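Local coordinates for protein polysaccharide deacetylase (Ammonifex degensii, PDB 4WCJ) that probably removes N-acetyl groups from poly-beta-1,6-N-acetyl-D-glucosamine as a zinc-dependent family 4 carbohydrate esterase built on a beta/alpha barrel, at residues A[123-128]-A[154-159]; A[159-164]-A[183-188]; A[99-104]-A[133-138]; A[142-147]-A[195-200]; A[201-206]-A[224-229]. All blocks are in the same frame, centred on the assembly; numbering follows the deposited sequence.

Interaction 1 (A[123-128]-A[154-159]). With ZN (zinc ion), chain B.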
# COMPACT_ATOMS: atom_id res chain seq x y z
N VAL A 123 -0.56 -3.25 6.57
CA VAL A 123 -1.06 -4.45 7.22
C VAL A 123 -2.33 -4.23 8.04
O VAL A 123 -2.55 -3.17 8.63
CB VAL A 123 0.02 -5.08 8.12
CG1 VAL A 123 1.29 -5.34 7.31
CG2 VAL A 123 0.37 -4.19 9.33
N ILE A 124 -3.18 -5.25 8.04
CA ILE A 124 -4.32 -5.34 8.93
C ILE A 124 -3.77 -5.78 10.27
O ILE A 124 -3.56 -6.97 10.52
CB ILE A 124 -5.37 -6.33 8.44
CG1 ILE A 124 -5.73 -6.05 6.98
CG2 ILE A 124 -6.60 -6.25 9.32
CD1 ILE A 124 -6.48 -7.15 6.33
N ALA A 125 -3.48 -4.81 11.14
CA ALA A 125 -2.63 -5.08 12.29
C ALA A 125 -3.19 -6.15 13.21
O ALA A 125 -2.43 -6.90 13.82
CB ALA A 125 -2.36 -3.77 13.08
N GLY A 126 -4.52 -6.23 13.30
CA GLY A 126 -5.16 -7.22 14.15
C GLY A 126 -5.24 -8.62 13.57
O GLY A 126 -5.64 -9.56 14.26
N GLN A 127 -4.86 -8.77 12.30
CA GLN A 127 -4.88 -10.09 11.65
C GLN A 127 -3.48 -10.63 11.40
O GLN A 127 -3.32 -11.75 10.91
CB GLN A 127 -5.65 -10.03 10.32
CG GLN A 127 -7.14 -9.76 10.47
CD GLN A 127 -7.84 -10.83 11.27
OE1 GLN A 127 -7.42 -11.99 11.29
NE2 GLN A 127 -8.94 -10.45 11.93
N VAL A 128 -2.46 -9.84 11.73
CA VAL A 128 -1.08 -10.32 11.62
C VAL A 128 -0.86 -11.56 12.50
O VAL A 128 -1.30 -11.60 13.66
CB VAL A 128 -0.09 -9.21 12.00
CG1 VAL A 128 1.32 -9.76 12.18
CG2 VAL A 128 -0.13 -8.13 10.94
N VAL A 154 6.13 -0.19 7.14
CA VAL A 154 4.78 -0.68 7.38
C VAL A 154 3.78 0.46 7.61
O VAL A 154 4.03 1.38 8.41
CB VAL A 154 4.74 -1.63 8.59
CG1 VAL A 154 3.33 -2.13 8.84
CG2 VAL A 154 5.69 -2.80 8.37
N GLY A 155 2.64 0.37 6.92
CA GLY A 155 1.54 1.30 7.13
C GLY A 155 0.34 0.55 7.68
O GLY A 155 0.39 -0.67 7.82
N LEU A 156 -0.72 1.28 8.01
CA LEU A 156 -1.91 0.65 8.61
C LEU A 156 -3.04 0.48 7.58
O LEU A 156 -3.29 1.37 6.76
CB LEU A 156 -2.39 1.49 9.80
CG LEU A 156 -3.56 0.94 10.63
CD1 LEU A 156 -3.20 -0.35 11.36
CD2 LEU A 156 -4.05 2.00 11.62
N HIS A 157 -3.70 -0.67 7.64
CA HIS A 157 -4.78 -1.07 6.74
C HIS A 157 -5.97 -1.42 7.64
O HIS A 157 -6.59 -2.46 7.49
CB HIS A 157 -4.33 -2.26 5.88
CG HIS A 157 -5.11 -2.46 4.61
ND1 HIS A 157 -5.56 -1.43 3.82
CD2 HIS A 157 -5.47 -3.60 3.97
CE1 HIS A 157 -6.18 -1.91 2.76
NE2 HIS A 157 -6.14 -3.24 2.83
N THR A 158 -6.29 -0.50 8.56
CA THR A 158 -7.12 -0.72 9.76
C THR A 158 -6.49 -1.74 10.71
O THR A 158 -5.57 -2.48 10.34
CB THR A 158 -8.59 -1.18 9.46
OG1 THR A 158 -8.63 -2.58 9.13
CG2 THR A 158 -9.22 -0.35 8.36
N TYR A 159 -6.98 -1.77 11.95
CA TYR A 159 -6.64 -2.84 12.89
C TYR A 159 -7.44 -4.11 12.57
O TYR A 159 -6.88 -5.19 12.36
CB TYR A 159 -6.90 -2.42 14.34
CG TYR A 159 -6.56 -3.50 15.35
CD1 TYR A 159 -5.26 -3.67 15.80
CD2 TYR A 159 -7.54 -4.36 15.84
CE1 TYR A 159 -4.94 -4.66 16.71
CE2 TYR A 159 -7.22 -5.36 16.75
CZ TYR A 159 -5.92 -5.50 17.18
OH TYR A 159 -5.60 -6.49 18.08
ZN ZN B . -6.97 -4.86 1.70
O HOH W 1 -7.52 -6.47 0.25
O HOH W 2 -6.50 -3.94 -0.36

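Interaction 2 (A[159-164]-A[183-188]). With ZN (zinc ion), chain B.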
# COMPACT_ATOMS: atom_id res chain seq x y z
N TYR A 159 -6.98 -1.77 11.95
CA TYR A 159 -6.64 -2.84 12.89
C TYR A 159 -7.44 -4.11 12.57
O TYR A 159 -6.88 -5.19 12.36
CB TYR A 159 -6.90 -2.42 14.34
CG TYR A 159 -6.56 -3.50 15.35
CD1 TYR A 159 -5.26 -3.67 15.80
CD2 TYR A 159 -7.54 -4.36 15.84
CE1 TYR A 159 -4.94 -4.66 16.71
CE2 TYR A 159 -7.22 -5.36 16.75
CZ TYR A 159 -5.92 -5.50 17.18
OH TYR A 159 -5.60 -6.49 18.08
N ASP A 160 -8.76 -3.99 12.58
CA ASP A 160 -9.62 -5.13 12.23
C ASP A 160 -10.98 -4.64 11.73
O ASP A 160 -12.03 -4.97 12.30
CB ASP A 160 -9.78 -6.06 13.44
CG ASP A 160 -10.48 -7.36 13.09
OD1 ASP A 160 -10.42 -7.80 11.92
OD2 ASP A 160 -11.10 -7.95 14.00
N LEU A 161 -10.95 -3.87 10.65
CA LEU A 161 -12.17 -3.35 10.05
C LEU A 161 -12.19 -3.59 8.54
O LEU A 161 -12.85 -2.88 7.80
CB LEU A 161 -12.34 -1.85 10.36
CG LEU A 161 -13.03 -1.49 11.67
CD1 LEU A 161 -13.25 0.01 11.78
CD2 LEU A 161 -14.36 -2.22 11.81
N HIS A 162 -11.46 -4.61 8.10
CA HIS A 162 -11.39 -4.96 6.69
C HIS A 162 -12.55 -5.87 6.31
O HIS A 162 -12.36 -7.03 5.89
CB HIS A 162 -10.06 -5.62 6.37
CG HIS A 162 -9.66 -5.54 4.93
ND1 HIS A 162 -10.42 -6.07 3.91
CD2 HIS A 162 -8.56 -5.00 4.34
CE1 HIS A 162 -9.81 -5.86 2.75
NE2 HIS A 162 -8.70 -5.20 2.99
N TYR A 163 -13.75 -5.35 6.46
CA TYR A 163 -14.96 -6.11 6.18
C TYR A 163 -15.89 -5.32 5.28
O TYR A 163 -15.96 -4.08 5.36
CB TYR A 163 -15.66 -6.48 7.49
CG TYR A 163 -14.79 -7.28 8.44
CD1 TYR A 163 -14.67 -8.66 8.30
CD2 TYR A 163 -14.10 -6.66 9.47
CE1 TYR A 163 -13.88 -9.40 9.16
CE2 TYR A 163 -13.30 -7.40 10.34
CZ TYR A 163 -13.20 -8.76 10.18
OH TYR A 163 -12.42 -9.50 11.04
N TRP A 164 -16.61 -6.05 4.44
CA TRP A 164 -17.53 -5.47 3.47
C TRP A 164 -18.98 -5.79 3.81
O TRP A 164 -19.32 -6.95 4.08
CB TRP A 164 -17.19 -5.97 2.06
CG TRP A 164 -18.08 -5.42 1.00
CD1 TRP A 164 -19.24 -5.98 0.52
CD2 TRP A 164 -17.89 -4.21 0.27
NE1 TRP A 164 -19.78 -5.18 -0.46
CE2 TRP A 164 -18.96 -4.09 -0.63
CE3 TRP A 164 -16.90 -3.21 0.29
CZ2 TRP A 164 -19.09 -3.01 -1.51
CZ3 TRP A 164 -17.03 -2.14 -0.58
CH2 TRP A 164 -18.11 -2.05 -1.47
N ALA A 183 -12.49 5.58 14.38
CA ALA A 183 -11.48 6.32 15.11
C ALA A 183 -10.78 5.42 16.12
O ALA A 183 -9.55 5.46 16.25
CB ALA A 183 -12.09 7.52 15.81
N GLU A 184 -11.56 4.59 16.82
CA GLU A 184 -11.02 3.73 17.86
C GLU A 184 -10.14 2.64 17.26
O GLU A 184 -9.06 2.33 17.78
CB GLU A 184 -12.15 3.12 18.69
CG GLU A 184 -12.66 4.07 19.78
CD GLU A 184 -14.11 3.83 20.16
OE1 GLU A 184 -14.80 3.05 19.46
OE2 GLU A 184 -14.56 4.43 21.16
N ASP A 185 -10.60 2.08 16.15
CA ASP A 185 -9.85 1.05 15.44
C ASP A 185 -8.52 1.59 14.92
O ASP A 185 -7.49 0.93 15.02
CB ASP A 185 -10.69 0.52 14.28
CG ASP A 185 -9.98 -0.56 13.49
OD1 ASP A 185 -9.25 -0.20 12.53
OD2 ASP A 185 -10.16 -1.75 13.80
N THR A 186 -8.56 2.79 14.36
CA THR A 186 -7.35 3.43 13.85
C THR A 186 -6.35 3.70 14.95
O THR A 186 -5.15 3.47 14.78
CB THR A 186 -7.68 4.75 13.11
OG1 THR A 186 -8.62 4.48 12.06
CG2 THR A 186 -6.43 5.35 12.50
N ALA A 187 -6.82 4.17 16.10
CA ALA A 187 -5.94 4.44 17.23
C ALA A 187 -5.34 3.14 17.76
O ALA A 187 -4.18 3.10 18.16
CB ALA A 187 -6.68 5.16 18.35
N ARG A 188 -6.14 2.08 17.75
CA ARG A 188 -5.65 0.78 18.19
C ARG A 188 -4.58 0.29 17.22
O ARG A 188 -3.54 -0.24 17.63
CB ARG A 188 -6.80 -0.23 18.29
CG ARG A 188 -6.37 -1.62 18.75
CD ARG A 188 -7.57 -2.56 18.91
NE ARG A 188 -7.25 -3.72 19.74
CZ ARG A 188 -8.13 -4.65 20.09
NH1 ARG A 188 -9.39 -4.57 19.67
NH2 ARG A 188 -7.75 -5.67 20.85
ZN ZN B . -6.97 -4.86 1.70
O HOH W 1 -7.52 -6.47 0.25
O HOH W 2 -6.50 -3.94 -0.36

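Interaction 3 (A[99-104]-A[133-138]). With ZN (zinc ion), chain B.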
# COMPACT_ATOMS: atom_id res chain seq x y z
N ASP A 99 -2.63 -5.85 3.02
CA ASP A 99 -3.29 -6.85 3.88
C ASP A 99 -2.34 -7.50 4.90
O ASP A 99 -2.56 -7.40 6.11
CB ASP A 99 -4.00 -7.95 3.08
CG ASP A 99 -5.21 -7.43 2.33
OD1 ASP A 99 -5.54 -6.25 2.53
OD2 ASP A 99 -5.81 -8.18 1.54
N GLY A 100 -1.30 -8.17 4.41
CA GLY A 100 -0.35 -8.82 5.30
C GLY A 100 -0.06 -10.25 4.90
O GLY A 100 0.47 -11.03 5.70
N ASP A 101 -0.41 -10.61 3.67
CA ASP A 101 -0.28 -12.00 3.23
C ASP A 101 1.14 -12.55 3.40
O ASP A 101 2.11 -11.85 3.15
CB ASP A 101 -0.71 -12.15 1.78
CG ASP A 101 -0.95 -13.60 1.40
OD1 ASP A 101 -2.02 -14.14 1.76
OD2 ASP A 101 -0.08 -14.21 0.75
N LEU A 102 1.23 -13.81 3.83
CA LEU A 102 2.52 -14.47 4.01
C LEU A 102 3.36 -14.44 2.74
O LEU A 102 4.59 -14.42 2.80
CB LEU A 102 2.31 -15.92 4.46
CG LEU A 102 3.57 -16.75 4.67
CD1 LEU A 102 4.51 -16.07 5.67
CD2 LEU A 102 3.22 -18.16 5.12
N SER A 103 2.71 -14.45 1.58
CA SER A 103 3.45 -14.48 0.32
C SER A 103 4.28 -13.22 0.12
O SER A 103 5.24 -13.25 -0.63
CB SER A 103 2.52 -14.68 -0.88
OG SER A 103 1.68 -13.55 -1.08
N VAL A 104 3.90 -12.11 0.76
CA VAL A 104 4.75 -10.93 0.68
C VAL A 104 6.13 -11.24 1.28
O VAL A 104 7.16 -10.84 0.74
CB VAL A 104 4.12 -9.71 1.40
CG1 VAL A 104 5.04 -8.48 1.31
CG2 VAL A 104 2.76 -9.39 0.79
N GLU A 133 -9.18 -14.94 6.08
CA GLU A 133 -9.95 -15.23 4.87
C GLU A 133 -9.30 -16.33 4.04
O GLU A 133 -9.32 -16.31 2.81
CB GLU A 133 -10.11 -13.95 4.04
CG GLU A 133 -10.68 -12.81 4.87
CD GLU A 133 -11.71 -11.99 4.12
OE1 GLU A 133 -11.33 -11.27 3.18
OE2 GLU A 133 -12.90 -12.07 4.50
N GLY A 134 -8.72 -17.31 4.74
CA GLY A 134 -8.18 -18.49 4.09
C GLY A 134 -6.68 -18.47 3.82
O GLY A 134 -6.13 -19.45 3.33
N PHE A 135 -6.03 -17.36 4.13
CA PHE A 135 -4.62 -17.19 3.83
C PHE A 135 -3.79 -16.92 5.08
O PHE A 135 -4.17 -16.09 5.92
CB PHE A 135 -4.40 -16.03 2.86
CG PHE A 135 -4.95 -16.27 1.49
CD1 PHE A 135 -6.31 -16.10 1.24
CD2 PHE A 135 -4.11 -16.61 0.44
CE1 PHE A 135 -6.83 -16.30 -0.04
CE2 PHE A 135 -4.63 -16.81 -0.84
CZ PHE A 135 -5.99 -16.65 -1.07
N SER A 136 -2.64 -17.58 5.19
CA SER A 136 -1.72 -17.26 6.26
C SER A 136 -1.22 -15.84 6.09
O SER A 136 -0.92 -15.42 4.96
CB SER A 136 -0.54 -18.21 6.29
OG SER A 136 -0.99 -19.54 6.47
N MET A 137 -1.15 -15.12 7.20
CA MET A 137 -0.58 -13.77 7.21
C MET A 137 0.85 -13.87 7.69
O MET A 137 1.22 -14.83 8.36
CB MET A 137 -1.38 -12.84 8.13
CG MET A 137 -2.84 -12.64 7.72
SD MET A 137 -3.06 -11.65 6.22
CE MET A 137 -3.35 -12.95 5.01
N CYS A 138 1.67 -12.89 7.33
CA CYS A 138 2.98 -12.75 7.93
C CYS A 138 2.85 -12.72 9.45
O CYS A 138 1.85 -12.24 9.99
CB CYS A 138 3.68 -11.46 7.47
SG CYS A 138 4.08 -11.40 5.73
ZN ZN B . -6.97 -4.86 1.70
O HOH W 1 -7.52 -6.47 0.25
O HOH W 2 -6.50 -3.94 -0.36

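Interaction 4 (A[142-147]-A[195-200])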
# COMPACT_ATOMS: atom_id res chain seq x y z
N GLN A 142 8.27 -11.94 10.99
CA GLN A 142 8.53 -11.84 9.57
C GLN A 142 8.45 -10.40 9.08
O GLN A 142 9.27 -9.97 8.28
CB GLN A 142 7.56 -12.74 8.80
CG GLN A 142 7.96 -14.22 8.86
CD GLN A 142 6.82 -15.15 8.49
OE1 GLN A 142 5.64 -14.77 8.54
NE2 GLN A 142 7.16 -16.39 8.12
N ILE A 143 7.47 -9.65 9.59
CA ILE A 143 7.38 -8.22 9.26
C ILE A 143 8.62 -7.47 9.78
O ILE A 143 9.23 -6.67 9.05
CB ILE A 143 6.10 -7.62 9.86
CG1 ILE A 143 4.88 -8.13 9.09
CG2 ILE A 143 6.15 -6.09 9.82
CD1 ILE A 143 3.57 -7.89 9.79
N LYS A 144 9.00 -7.77 11.02
CA LYS A 144 10.18 -7.16 11.62
C LYS A 144 11.43 -7.42 10.80
O LYS A 144 12.27 -6.53 10.64
CB LYS A 144 10.38 -7.66 13.06
CG LYS A 144 9.39 -7.07 14.05
CD LYS A 144 9.48 -7.74 15.41
CE LYS A 144 8.41 -7.21 16.35
NZ LYS A 144 8.53 -7.78 17.72
N GLU A 145 11.57 -8.63 10.28
CA GLU A 145 12.75 -8.98 9.49
C GLU A 145 12.78 -8.15 8.21
O GLU A 145 13.84 -7.69 7.76
CB GLU A 145 12.77 -10.48 9.18
CG GLU A 145 13.82 -10.88 8.16
CD GLU A 145 13.79 -12.36 7.82
OE1 GLU A 145 14.50 -12.76 6.88
OE2 GLU A 145 13.05 -13.12 8.50
N MET A 146 11.62 -7.94 7.61
CA MET A 146 11.56 -7.13 6.40
C MET A 146 11.84 -5.67 6.68
O MET A 146 12.53 -5.01 5.91
CB MET A 146 10.20 -7.30 5.72
CG MET A 146 10.04 -8.69 5.12
SD MET A 146 8.56 -8.84 4.08
CE MET A 146 7.28 -8.67 5.34
N VAL A 147 11.31 -5.15 7.79
CA VAL A 147 11.62 -3.78 8.20
C VAL A 147 13.13 -3.62 8.48
O VAL A 147 13.74 -2.62 8.10
CB VAL A 147 10.79 -3.38 9.45
CG1 VAL A 147 11.26 -2.07 10.02
CG2 VAL A 147 9.31 -3.28 9.09
N GLU A 195 3.85 -0.50 19.23
CA GLU A 195 4.30 -1.50 20.19
C GLU A 195 5.24 -2.53 19.56
O GLU A 195 6.24 -2.91 20.15
CB GLU A 195 3.11 -2.23 20.82
CG GLU A 195 3.53 -3.31 21.79
CD GLU A 195 2.39 -4.23 22.18
OE1 GLU A 195 1.25 -3.97 21.74
OE2 GLU A 195 2.64 -5.21 22.91
N HIS A 196 4.90 -2.99 18.36
CA HIS A 196 5.70 -4.02 17.71
C HIS A 196 6.93 -3.45 17.01
O HIS A 196 8.02 -4.02 17.12
CB HIS A 196 4.85 -4.80 16.69
CG HIS A 196 3.87 -5.74 17.32
ND1 HIS A 196 2.50 -5.57 17.22
CD2 HIS A 196 4.05 -6.88 18.03
CE1 HIS A 196 1.89 -6.55 17.86
NE2 HIS A 196 2.81 -7.36 18.36
N LEU A 197 6.77 -2.36 16.29
CA LEU A 197 7.83 -1.85 15.42
C LEU A 197 8.58 -0.65 15.99
O LEU A 197 9.62 -0.26 15.45
CB LEU A 197 7.24 -1.49 14.05
CG LEU A 197 6.45 -2.60 13.34
CD1 LEU A 197 5.81 -2.05 12.06
CD2 LEU A 197 7.29 -3.85 13.05
N GLY A 198 8.06 -0.07 17.06
CA GLY A 198 8.70 1.07 17.72
C GLY A 198 8.70 2.34 16.87
O GLY A 198 9.52 3.23 17.08
N LEU A 199 7.78 2.41 15.92
CA LEU A 199 7.72 3.53 14.99
C LEU A 199 6.33 4.15 14.94
O LEU A 199 5.32 3.44 15.01
CB LEU A 199 8.12 3.09 13.57
CG LEU A 199 9.49 2.46 13.37
CD1 LEU A 199 9.60 1.88 11.96
CD2 LEU A 199 10.60 3.47 13.62
N LYS A 200 6.27 5.48 14.82
CA LYS A 200 5.01 6.15 14.54
C LYS A 200 4.58 5.82 13.12
O LYS A 200 5.39 5.79 12.20
CB LYS A 200 5.14 7.66 14.73

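Interaction 5 (A[201-206]-A[224-229])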
# COMPACT_ATOMS: atom_id res chain seq x y z
N THR A 201 3.29 5.58 12.93
CA THR A 201 2.77 5.17 11.62
C THR A 201 2.33 6.38 10.79
O THR A 201 1.32 7.01 11.10
CB THR A 201 1.58 4.21 11.77
OG1 THR A 201 1.93 3.16 12.68
CG2 THR A 201 1.16 3.63 10.42
N ARG A 202 3.07 6.69 9.73
CA ARG A 202 2.74 7.86 8.91
C ARG A 202 1.69 7.57 7.83
O ARG A 202 1.00 8.50 7.35
CB ARG A 202 4.01 8.40 8.25
CG ARG A 202 5.05 8.92 9.23
CD ARG A 202 6.27 9.49 8.51
NE ARG A 202 6.04 10.84 7.98
CZ ARG A 202 6.07 11.95 8.72
NH1 ARG A 202 5.87 13.13 8.16
NH2 ARG A 202 6.29 11.87 10.03
N TYR A 203 1.53 6.31 7.44
CA TYR A 203 0.79 6.01 6.22
C TYR A 203 -0.39 5.08 6.41
O TYR A 203 -0.30 4.07 7.12
CB TYR A 203 1.76 5.40 5.19
CG TYR A 203 3.01 6.23 5.04
CD1 TYR A 203 2.92 7.59 4.80
CD2 TYR A 203 4.27 5.67 5.17
CE1 TYR A 203 4.05 8.38 4.68
CE2 TYR A 203 5.40 6.44 5.05
CZ TYR A 203 5.29 7.79 4.80
OH TYR A 203 6.43 8.56 4.68
N PHE A 204 -1.50 5.39 5.75
CA PHE A 204 -2.73 4.60 5.85
C PHE A 204 -3.31 4.28 4.48
O PHE A 204 -3.29 5.13 3.58
CB PHE A 204 -3.77 5.36 6.69
CG PHE A 204 -5.02 4.56 6.98
CD1 PHE A 204 -6.08 4.53 6.07
CD2 PHE A 204 -5.16 3.89 8.18
CE1 PHE A 204 -7.21 3.81 6.34
CE2 PHE A 204 -6.31 3.16 8.45
CZ PHE A 204 -7.33 3.12 7.53
N ALA A 205 -3.82 3.07 4.33
CA ALA A 205 -4.52 2.65 3.10
C ALA A 205 -5.92 2.17 3.43
O ALA A 205 -6.10 1.30 4.29
CB ALA A 205 -3.74 1.57 2.37
N TYR A 206 -6.91 2.73 2.74
CA TYR A 206 -8.30 2.32 2.92
C TYR A 206 -8.55 0.94 2.34
O TYR A 206 -8.26 0.71 1.17
CB TYR A 206 -9.25 3.30 2.25
CG TYR A 206 -9.47 4.63 2.96
CD1 TYR A 206 -10.05 4.67 4.23
CD2 TYR A 206 -9.15 5.83 2.34
CE1 TYR A 206 -10.26 5.88 4.87
CE2 TYR A 206 -9.38 7.04 2.98
CZ TYR A 206 -9.93 7.06 4.24
OH TYR A 206 -10.16 8.27 4.87
N PHE A 224 -1.70 10.99 10.47
CA PHE A 224 -1.25 10.39 9.21
C PHE A 224 -0.83 11.46 8.20
O PHE A 224 -1.47 12.51 8.07
CB PHE A 224 -2.34 9.48 8.65
CG PHE A 224 -2.48 8.20 9.41
CD1 PHE A 224 -1.66 7.12 9.13
CD2 PHE A 224 -3.39 8.09 10.46
CE1 PHE A 224 -1.76 5.94 9.85
CE2 PHE A 224 -3.50 6.91 11.17
CZ PHE A 224 -2.67 5.84 10.87
N SER A 225 0.28 11.19 7.52
CA SER A 225 0.85 12.10 6.54
C SER A 225 0.40 11.80 5.12
O SER A 225 0.38 12.68 4.26
CB SER A 225 2.38 12.05 6.61
OG SER A 225 2.82 12.33 7.92
N LEU A 226 0.06 10.54 4.86
CA LEU A 226 -0.45 10.12 3.56
C LEU A 226 -1.56 9.11 3.72
O LEU A 226 -1.49 8.20 4.56
CB LEU A 226 0.65 9.51 2.69
CG LEU A 226 1.78 10.43 2.23
CD1 LEU A 226 2.86 9.61 1.54
CD2 LEU A 226 1.28 11.55 1.31
N VAL A 227 -2.58 9.28 2.89
CA VAL A 227 -3.75 8.41 2.86
C VAL A 227 -3.87 7.86 1.44
O VAL A 227 -3.98 8.62 0.48
CB VAL A 227 -5.02 9.18 3.26
CG1 VAL A 227 -6.24 8.28 3.18
CG2 VAL A 227 -4.85 9.79 4.66
N PHE A 228 -3.80 6.54 1.31
CA PHE A 228 -3.74 5.90 -0.00
C PHE A 228 -5.07 5.30 -0.43
O PHE A 228 -5.73 4.60 0.34
CB PHE A 228 -2.69 4.80 -0.01
CG PHE A 228 -1.28 5.29 0.12
CD1 PHE A 228 -0.80 5.73 1.34
CD2 PHE A 228 -0.44 5.30 -0.97
CE1 PHE A 228 0.51 6.18 1.47
CE2 PHE A 228 0.87 5.73 -0.86
CZ PHE A 228 1.34 6.17 0.37
N THR A 229 -5.43 5.56 -1.68
CA THR A 229 -6.67 5.09 -2.28
C THR A 229 -6.38 4.16 -3.45
O THR A 229 -5.22 3.91 -3.76
CB THR A 229 -7.53 6.27 -2.77
OG1 THR A 229 -6.95 6.83 -3.96
CG2 THR A 229 -7.62 7.37 -1.72
O HOH W 3 -6.67 2.09 -0.69

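Interaction 1 (A[123-128]-A[154-159])
In the beta/alpha barrel of this deacetylase, V123 and L156 form a parallel bridge at the C-terminal ends of strands 119-123 and 152-156, beside the zinc site. V123 is tied at both polar atoms: its N gives to G155 O at 3.0 Å, and its O accepts from H157 N. Past the strands the two chains stay linked, A125 N giving to T158 O and G126 N to Y159 O at 2.7 Å. The H157 ring, swung away from its own backbone N (chi1 -159°), leaves this ladder and brings NE2 to 2.1 Å from the zinc ion, which D99 and H162 also bind. A hydrogen bond from ND1 to A205 O fixes the ring's rotation, and I124 CG1 lies obliquely against it, 3.9 Å from H157 CD2. The Y159 ring carries the outer end of the contact: G126 CA sits over the centre of one face, 3.6 Å from the centroid, in a CH-pi contact. Were Y159 an alanine, G126 CA and A125 CB would probably lose the ring they pack on, opening a gap beside G126. On the sheet face covered by helix 179-197, V123 CG2 meets V154 CG1 at 3.6 Å, the two side chains crossing at about a right angle.

Interaction 2 (A[159-164]-A[183-188])
Y159 N gives to D185 OD1 at 2.8 Å, meeting it on the syn side but 29° out of the carboxylate plane, and the next peptide N-H, that of D160, reaches the syn lone pair of D185 OD2 at 2.9 Å. The acid projects from helix 179-197 toward the loop that leads to H162. L161 runs antiparallel alongside the D185 side chain, its CD1 3.6 Å from D185 CB. One turn along the helix, the extended R188 lies over the face of the Y159 ring opposite the one that G126 touches. Its CD stands above the ring centre, 3.5 Å from the centroid, in a CH-pi contact, and the guanidinium is turned almost parallel to the ring, 8° apart. Farther along, H162 NE2 binds the zinc ion at 2.2 Å from the centre of an inverse gamma turn. With both oxygens taken by main-chain N-H groups, D185 probably holds the start of the loop between the metal ligands H157 and H162 to the helix.

Interaction 3 (A[99-104]-A[133-138])
Two backbone hydrogen bonds join G100-L102 to S136-C138. C138 N gives to G100 O at 2.7 Å, and L102 N to S136 O at 2.9 Å; together they make a single bridge between D101 and M137. Among the side chains, hydrogen bonds gather on D101. Its OD2 accepts from S103 N at 2.9 Å, from above the carboxylate plane, and from S103 OG at 2.6 Å on the anti side. D101 is thus the N-cap of helix 102-114, the helix that follows the metal-bearing end of strand 91-99. Replacing D101 with alanine is likely to leave S103 N without its capping acceptor and the S103 hydroxyl without its carboxylate acceptor, loosening the first turn of the helix. R44 adds a long, weak ion pair to D101 and a cation-pi contact to F135. D99, one of three protein ligands, meets the zinc ion through OD1 at 2.2 Å, while its OD2 accepts from a zinc-bound water at 2.7 Å. Van der Waals contacts complete the junction. The other oxygen of D101, OD1, lies 3.2 Å from F135 CB, with the carboxylate and ring planes steeply inclined. Bent at chi2 and chi3, M137 curls back until its SD lies against the G100 carbonyl and its CE rests 3.7 Å from D101 CA. S136 CB touches L102 CD2.

Interaction 4 (A[142-147]-A[195-200])
L197 sets its CD2 methyl against three side chains of helix 140-148. That methyl comes within 4.0 Å of K144 CG and 4.1 Å of I143 CG2, with V147 CG2 more loosely placed at 4.5 Å. I143 and L197 cross at about a right angle, whereas K144 passes obliquely. The L197 side chain gets there because its CG is anti to the carbonyl carbon (chi1 -54°), which carries the branch toward the neighbouring helix. Beyond CG the K144 chain is extended and runs alongside the end of helix 179-197, placing its CE 3.3 Å from H196 O. The touch is made by a methylene; NZ is 3.8 Å from that H196 O. H196 itself stacks its ring on W140, and right after L197 the chain leaves helical geometry at G198, where phi is positive. Beneath, I143, V147 and L197 all rest on V154 of strand 152-156. The end of one helix against its neighbour, over a strand of the sheet and joined by aliphatic side chains, fits the outer helical layer of a beta/alpha barrel.

Interaction 5 (A[201-206]-A[224-229])
R202 O accepts twice from the facing chain, firmly from S225 N at 2.8 Å and weakly from L226 N. From there the parallel pairing of strands 203-205 and 226-229 alternates: F204 N gives to L226 O at 3.1 Å, F228 N to F204 O at 2.7 Å, and Y206 N to F228 O at 3.3 Å. F228 O has a second donor in a water that also gives to Y206 O, closing the ladder's end. The polar side-chain ends are satisfied by neighbouring helices: R202 NH1 forms a salt bridge with E79, which also takes the Y203 hydroxyl, and the Y206 hydroxyl bonds D216 and T215. S225 OG lies over a guanidinium face of R202 without a hydrogen bond to it. On the side of helix 213-221, F204 turns its ring edge toward the face of F224, centroids 5.6 Å apart and planes at 74°, while F204 CB lies over that same ring. On the other face of the sheet, Y203 CE1 runs beside L226 CD1 at 3.6 Å. This is the strand pair of a beta-alpha-beta crossover through helix 213-221. The ladder's acceptors R202 O, F204 O, L226 O and F228 O are all matched, consistent with a second-shell role for A205 behind the zinc ligand H157.

Interactions 1, 2 and 3 converge on one zinc ion, supplying H157, H162 and D99 respectively, with two waters completing the shell. They also touch directly: I124 N probably gives to D99 O at 3.0 Å between interactions 1 and 3, and Q127 NE2 probably bonds D160 OD1 at 3.0 Å between interactions 1 and 2, which share Y159. Interaction 5 reaches the site from the second shell, A205 O lying 2.8 Å from H157 ND1, and extends the same sheet through L156 N to Y203 O. Interaction 4 stands farther off, its I143 side chain about 14 Å from the zinc, and backs interaction 1 by packing on V154.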